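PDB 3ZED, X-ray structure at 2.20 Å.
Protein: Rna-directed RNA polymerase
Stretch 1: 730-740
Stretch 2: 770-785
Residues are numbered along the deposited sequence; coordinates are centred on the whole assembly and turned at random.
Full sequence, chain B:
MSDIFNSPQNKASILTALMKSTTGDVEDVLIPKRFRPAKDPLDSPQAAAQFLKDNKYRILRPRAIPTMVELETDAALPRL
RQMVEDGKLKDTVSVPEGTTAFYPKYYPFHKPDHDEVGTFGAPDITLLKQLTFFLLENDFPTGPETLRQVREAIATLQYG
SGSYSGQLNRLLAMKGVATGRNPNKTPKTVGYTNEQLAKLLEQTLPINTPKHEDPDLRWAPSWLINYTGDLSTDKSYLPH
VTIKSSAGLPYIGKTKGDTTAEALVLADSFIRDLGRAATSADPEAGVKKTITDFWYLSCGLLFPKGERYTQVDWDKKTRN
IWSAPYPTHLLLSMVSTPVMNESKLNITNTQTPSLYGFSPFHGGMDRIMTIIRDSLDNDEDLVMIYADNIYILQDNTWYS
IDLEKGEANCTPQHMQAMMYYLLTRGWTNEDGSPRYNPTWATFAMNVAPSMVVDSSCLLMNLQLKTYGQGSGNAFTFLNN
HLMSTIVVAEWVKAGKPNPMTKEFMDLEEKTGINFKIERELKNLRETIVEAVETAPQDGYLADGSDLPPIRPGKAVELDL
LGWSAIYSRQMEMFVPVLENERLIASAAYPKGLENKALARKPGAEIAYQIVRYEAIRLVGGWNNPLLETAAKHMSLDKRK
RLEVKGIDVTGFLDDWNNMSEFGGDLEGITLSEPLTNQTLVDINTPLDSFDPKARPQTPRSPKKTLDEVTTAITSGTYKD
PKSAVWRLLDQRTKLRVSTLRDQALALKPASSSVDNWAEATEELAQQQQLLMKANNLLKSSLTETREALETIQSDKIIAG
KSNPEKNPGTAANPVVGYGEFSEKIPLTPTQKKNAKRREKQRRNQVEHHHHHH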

# COMPACT_ATOMS: atom_id res chain seq x y z
N ASP B 730 4.54 -4.81 25.34
CA ASP B 730 5.89 -4.29 25.15
C ASP B 730 6.94 -5.33 25.62
O ASP B 730 7.94 -5.53 24.93
CB ASP B 730 6.08 -2.96 25.89
CG ASP B 730 7.37 -2.24 25.54
OD1 ASP B 730 7.71 -2.19 24.33
OD2 ASP B 730 8.02 -1.71 26.46
N GLN B 731 6.69 -6.01 26.75
CA GLN B 731 7.58 -7.05 27.31
C GLN B 731 7.70 -8.23 26.33
O GLN B 731 8.80 -8.77 26.13
CB GLN B 731 7.07 -7.52 28.68
CG GLN B 731 7.23 -6.49 29.80
CD GLN B 731 6.51 -6.86 31.09
OE1 GLN B 731 6.06 -7.99 31.28
NE2 GLN B 731 6.40 -5.92 32.01
N ARG B 732 6.56 -8.56 25.66
CA ARG B 732 6.40 -9.61 24.65
C ARG B 732 7.40 -9.43 23.47
O ARG B 732 7.84 -10.42 22.88
CB ARG B 732 4.94 -9.59 24.14
CG ARG B 732 4.56 -10.71 23.18
CD ARG B 732 3.06 -10.74 22.89
NE ARG B 732 2.28 -11.36 23.96
CZ ARG B 732 2.13 -12.67 24.13
NH1 ARG B 732 2.78 -13.53 23.34
NH2 ARG B 732 1.35 -13.14 25.10
N THR B 733 7.79 -8.17 23.16
CA THR B 733 8.74 -7.86 22.08
C THR B 733 10.18 -8.13 22.48
O THR B 733 11.04 -8.19 21.61
CB THR B 733 8.58 -6.40 21.57
OG1 THR B 733 9.10 -5.48 22.54
CG2 THR B 733 7.15 -6.05 21.21
N LYS B 734 10.45 -8.29 23.79
CA LYS B 734 11.78 -8.48 24.36
C LYS B 734 12.05 -9.91 24.85
O LYS B 734 13.21 -10.31 24.88
CB LYS B 734 11.99 -7.51 25.53
CG LYS B 734 11.99 -6.03 25.12
CD LYS B 734 11.42 -5.15 26.22
CE LYS B 734 11.48 -3.69 25.88
NZ LYS B 734 10.89 -2.86 26.97
N LEU B 735 11.02 -10.68 25.24
CA LEU B 735 11.22 -12.03 25.78
C LEU B 735 11.30 -13.12 24.70
O LEU B 735 10.58 -13.06 23.71
CB LEU B 735 10.10 -12.36 26.75
CG LEU B 735 10.13 -11.64 28.10
CD1 LEU B 735 8.72 -11.49 28.67
CD2 LEU B 735 11.02 -12.39 29.10
N ARG B 736 12.15 -14.14 24.92
CA ARG B 736 12.35 -15.26 23.99
C ARG B 736 11.11 -16.19 23.94
O ARG B 736 10.27 -16.17 24.85
CB ARG B 736 13.63 -16.07 24.31
CG ARG B 736 13.63 -16.75 25.67
CD ARG B 736 14.98 -17.34 26.02
NE ARG B 736 15.31 -18.53 25.24
CZ ARG B 736 16.51 -19.11 25.23
NH1 ARG B 736 17.50 -18.62 25.97
NH2 ARG B 736 16.73 -20.19 24.49
N VAL B 737 11.02 -17.00 22.85
CA VAL B 737 9.90 -17.89 22.51
C VAL B 737 9.67 -19.01 23.56
O VAL B 737 8.52 -19.43 23.74
CB VAL B 737 10.10 -18.41 21.05
CG1 VAL B 737 9.45 -19.76 20.80
CG2 VAL B 737 9.58 -17.39 20.04
N SER B 738 10.71 -19.45 24.31
CA SER B 738 10.58 -20.49 25.35
C SER B 738 9.68 -20.03 26.53
O SER B 738 9.10 -20.87 27.20
CB SER B 738 11.94 -20.92 25.88
OG SER B 738 12.63 -19.81 26.45
N THR B 739 9.52 -18.70 26.73
CA THR B 739 8.72 -18.06 27.80
C THR B 739 7.27 -17.78 27.38
O THR B 739 6.54 -17.14 28.14
CB THR B 739 9.36 -16.71 28.21
OG1 THR B 739 9.17 -15.72 27.18
CG2 THR B 739 10.84 -16.83 28.57
N LEU B 740 6.84 -18.21 26.18
CA LEU B 740 5.51 -17.86 25.65
C LEU B 740 4.34 -18.37 26.49
O LEU B 740 3.34 -17.66 26.58
CB LEU B 740 5.32 -18.30 24.19
CG LEU B 740 5.94 -17.39 23.12
CD1 LEU B 740 5.89 -18.06 21.76
CD2 LEU B 740 5.27 -16.01 23.09
N LEU B 770 10.29 -8.46 36.74
CA LEU B 770 11.34 -8.98 37.62
C LEU B 770 12.12 -10.12 36.98
O LEU B 770 13.35 -10.11 37.05
CB LEU B 770 10.77 -9.47 38.97
CG LEU B 770 10.19 -8.43 39.93
CD1 LEU B 770 9.48 -9.11 41.07
CD2 LEU B 770 11.26 -7.50 40.47
N LEU B 771 11.43 -11.11 36.35
CA LEU B 771 12.11 -12.25 35.71
C LEU B 771 12.90 -11.82 34.46
O LEU B 771 13.77 -12.58 34.01
CB LEU B 771 11.16 -13.44 35.39
CG LEU B 771 9.88 -13.18 34.60
CD1 LEU B 771 10.09 -13.41 33.10
CD2 LEU B 771 8.75 -14.08 35.12
N MET B 772 12.67 -10.59 33.96
CA MET B 772 13.37 -10.02 32.80
C MET B 772 14.80 -9.55 33.16
O MET B 772 15.55 -9.18 32.26
CB MET B 772 12.56 -8.89 32.18
CG MET B 772 11.38 -9.40 31.36
SD MET B 772 10.40 -8.11 30.57
CE MET B 772 11.38 -7.79 29.16
N LYS B 773 15.20 -9.62 34.46
CA LYS B 773 16.55 -9.32 34.94
C LYS B 773 17.50 -10.47 34.55
O LYS B 773 18.73 -10.30 34.60
CB LYS B 773 16.58 -9.07 36.46
N ALA B 774 16.92 -11.62 34.14
CA ALA B 774 17.65 -12.77 33.59
C ALA B 774 17.86 -12.51 32.09
O ALA B 774 16.90 -12.57 31.30
CB ALA B 774 16.87 -14.06 33.84
N ASN B 775 19.10 -12.14 31.70
CA ASN B 775 19.43 -11.78 30.31
C ASN B 775 19.30 -12.96 29.36
O ASN B 775 19.06 -12.76 28.16
CB ASN B 775 20.81 -11.13 30.22
CG ASN B 775 20.76 -9.67 30.60
OD1 ASN B 775 20.22 -8.82 29.86
ND2 ASN B 775 21.31 -9.35 31.77
N ASN B 776 19.38 -14.20 29.91
CA ASN B 776 19.19 -15.44 29.16
C ASN B 776 17.73 -15.55 28.64
O ASN B 776 17.49 -16.28 27.68
CB ASN B 776 19.57 -16.66 30.00
CG ASN B 776 18.90 -16.67 31.35
OD1 ASN B 776 19.31 -15.96 32.28
ND2 ASN B 776 17.87 -17.49 31.50
N LEU B 777 16.79 -14.81 29.25
CA LEU B 777 15.38 -14.80 28.84
C LEU B 777 15.09 -13.74 27.76
O LEU B 777 13.98 -13.71 27.23
CB LEU B 777 14.44 -14.59 30.05
CG LEU B 777 14.40 -15.67 31.13
CD1 LEU B 777 13.20 -15.43 32.04
CD2 LEU B 777 14.34 -17.09 30.55
N LEU B 778 16.11 -12.90 27.42
CA LEU B 778 16.01 -11.82 26.43
C LEU B 778 16.62 -12.21 25.07
O LEU B 778 17.83 -12.30 24.92
CB LEU B 778 16.67 -10.53 26.95
CG LEU B 778 16.23 -9.95 28.31
CD1 LEU B 778 16.96 -8.65 28.58
CD2 LEU B 778 14.72 -9.70 28.36
N LYS B 779 15.75 -12.41 24.07
CA LYS B 779 16.10 -12.75 22.69
C LYS B 779 14.91 -12.42 21.83
O LYS B 779 13.78 -12.73 22.22
CB LYS B 779 16.47 -14.23 22.56
N SER B 780 15.12 -11.77 20.68
CA SER B 780 13.99 -11.42 19.81
C SER B 780 13.36 -12.66 19.17
O SER B 780 14.01 -13.41 18.44
CB SER B 780 14.42 -10.43 18.72
OG SER B 780 13.43 -10.30 17.72
N SER B 781 12.06 -12.84 19.42
CA SER B 781 11.25 -13.89 18.80
C SER B 781 11.29 -13.72 17.26
O SER B 781 11.22 -14.71 16.53
CB SER B 781 9.82 -13.80 19.33
OG SER B 781 9.25 -12.53 19.01
N LEU B 782 11.43 -12.46 16.76
CA LEU B 782 11.52 -12.14 15.33
C LEU B 782 12.74 -12.83 14.69
O LEU B 782 12.63 -13.38 13.60
CB LEU B 782 11.52 -10.62 15.08
CG LEU B 782 10.34 -9.81 15.66
CD1 LEU B 782 10.42 -8.35 15.24
CD2 LEU B 782 9.00 -10.41 15.26
N THR B 783 13.88 -12.86 15.41
CA THR B 783 15.10 -13.55 14.98
C THR B 783 14.88 -15.08 15.04
O THR B 783 15.27 -15.79 14.11
CB THR B 783 16.29 -13.12 15.83
OG1 THR B 783 16.49 -11.71 15.63
CG2 THR B 783 17.57 -13.89 15.50
N GLU B 784 14.24 -15.56 16.12
CA GLU B 784 13.89 -16.96 16.32
C GLU B 784 12.98 -17.45 15.17
O GLU B 784 13.23 -18.52 14.62
CB GLU B 784 13.22 -17.17 17.69
CG GLU B 784 14.16 -16.85 18.85
CD GLU B 784 13.67 -17.26 20.22
OE1 GLU B 784 12.83 -16.53 20.80
OE2 GLU B 784 14.16 -18.29 20.74
N THR B 785 11.98 -16.64 14.78
CA THR B 785 11.07 -16.94 13.66
C THR B 785 11.86 -17.04 12.35
O THR B 785 11.67 -18.00 11.61
CB THR B 785 9.97 -15.86 13.56
OG1 THR B 785 9.30 -15.79 14.81
CG2 THR B 785 8.94 -16.17 12.47
O HOH W 1 10.30 -9.99 19.06
O HOH W 2 10.82 -11.67 21.53

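The two stretches meet where extended backbone in each runs close to the other, and about 717 Å² of surface is buried between them. The central bump is Leu735. Its CA-to-CB bond points away from the second stretch, yet the side chain bends back, and CD2 enters a hollow formed by Met772 (CG at 3.8 Å from Leu735 CD2), Leu771 (CD1 at 4.2 Å) and Leu777 (CB at 4.2 Å). A branched, wholly apolar side chain suits the carbon-lined part of this pocket. Met772, long and unbranched, reaches the other way: its SD lies 3.6 Å from Gln731 CG and its CE 3.7 Å from Lys734 CB, so it packs on the aliphatic portions of two polar residues. The ammonium of Lys734 leads away to a salt bridge with Asp730, NZ to OD2 3.1 Å. Leu777 CD2 also meets Thr739 CG2 at 4.0 Å.

Arg736 supplies the polar clasp. Its backbone N donates to Leu777 O (3.0 Å), while its side chain, with chi1 p, chi2 t and chi3 m, bends so that NH1 donates to Asn776 O (2.9 Å), which lies at the guanidinium edge, near its plane. Two successive carbonyls are thus held by one residue. Its CB rests 3.8 Å from Lys779 CB, and a weak bond, Lys779 N to Lys734 O at 3.4 Å, adds little.

Beyond it, Val737 and Glu784 fit together. Glu784 points toward the first stretch, and its OE1 accepts from Val737 N at 2.8 Å, satisfying a buried amide; Val737 CG2 packs against Ser781 CB at 3.7 Å. Two waters share the seam beside Ser781: water 2 donates to Leu735 O (2.6 Å) and accepts from Ser781 N (2.7 Å), while water 1 links Thr733 O (3.2 Å) to Ser781 OG (2.7 Å).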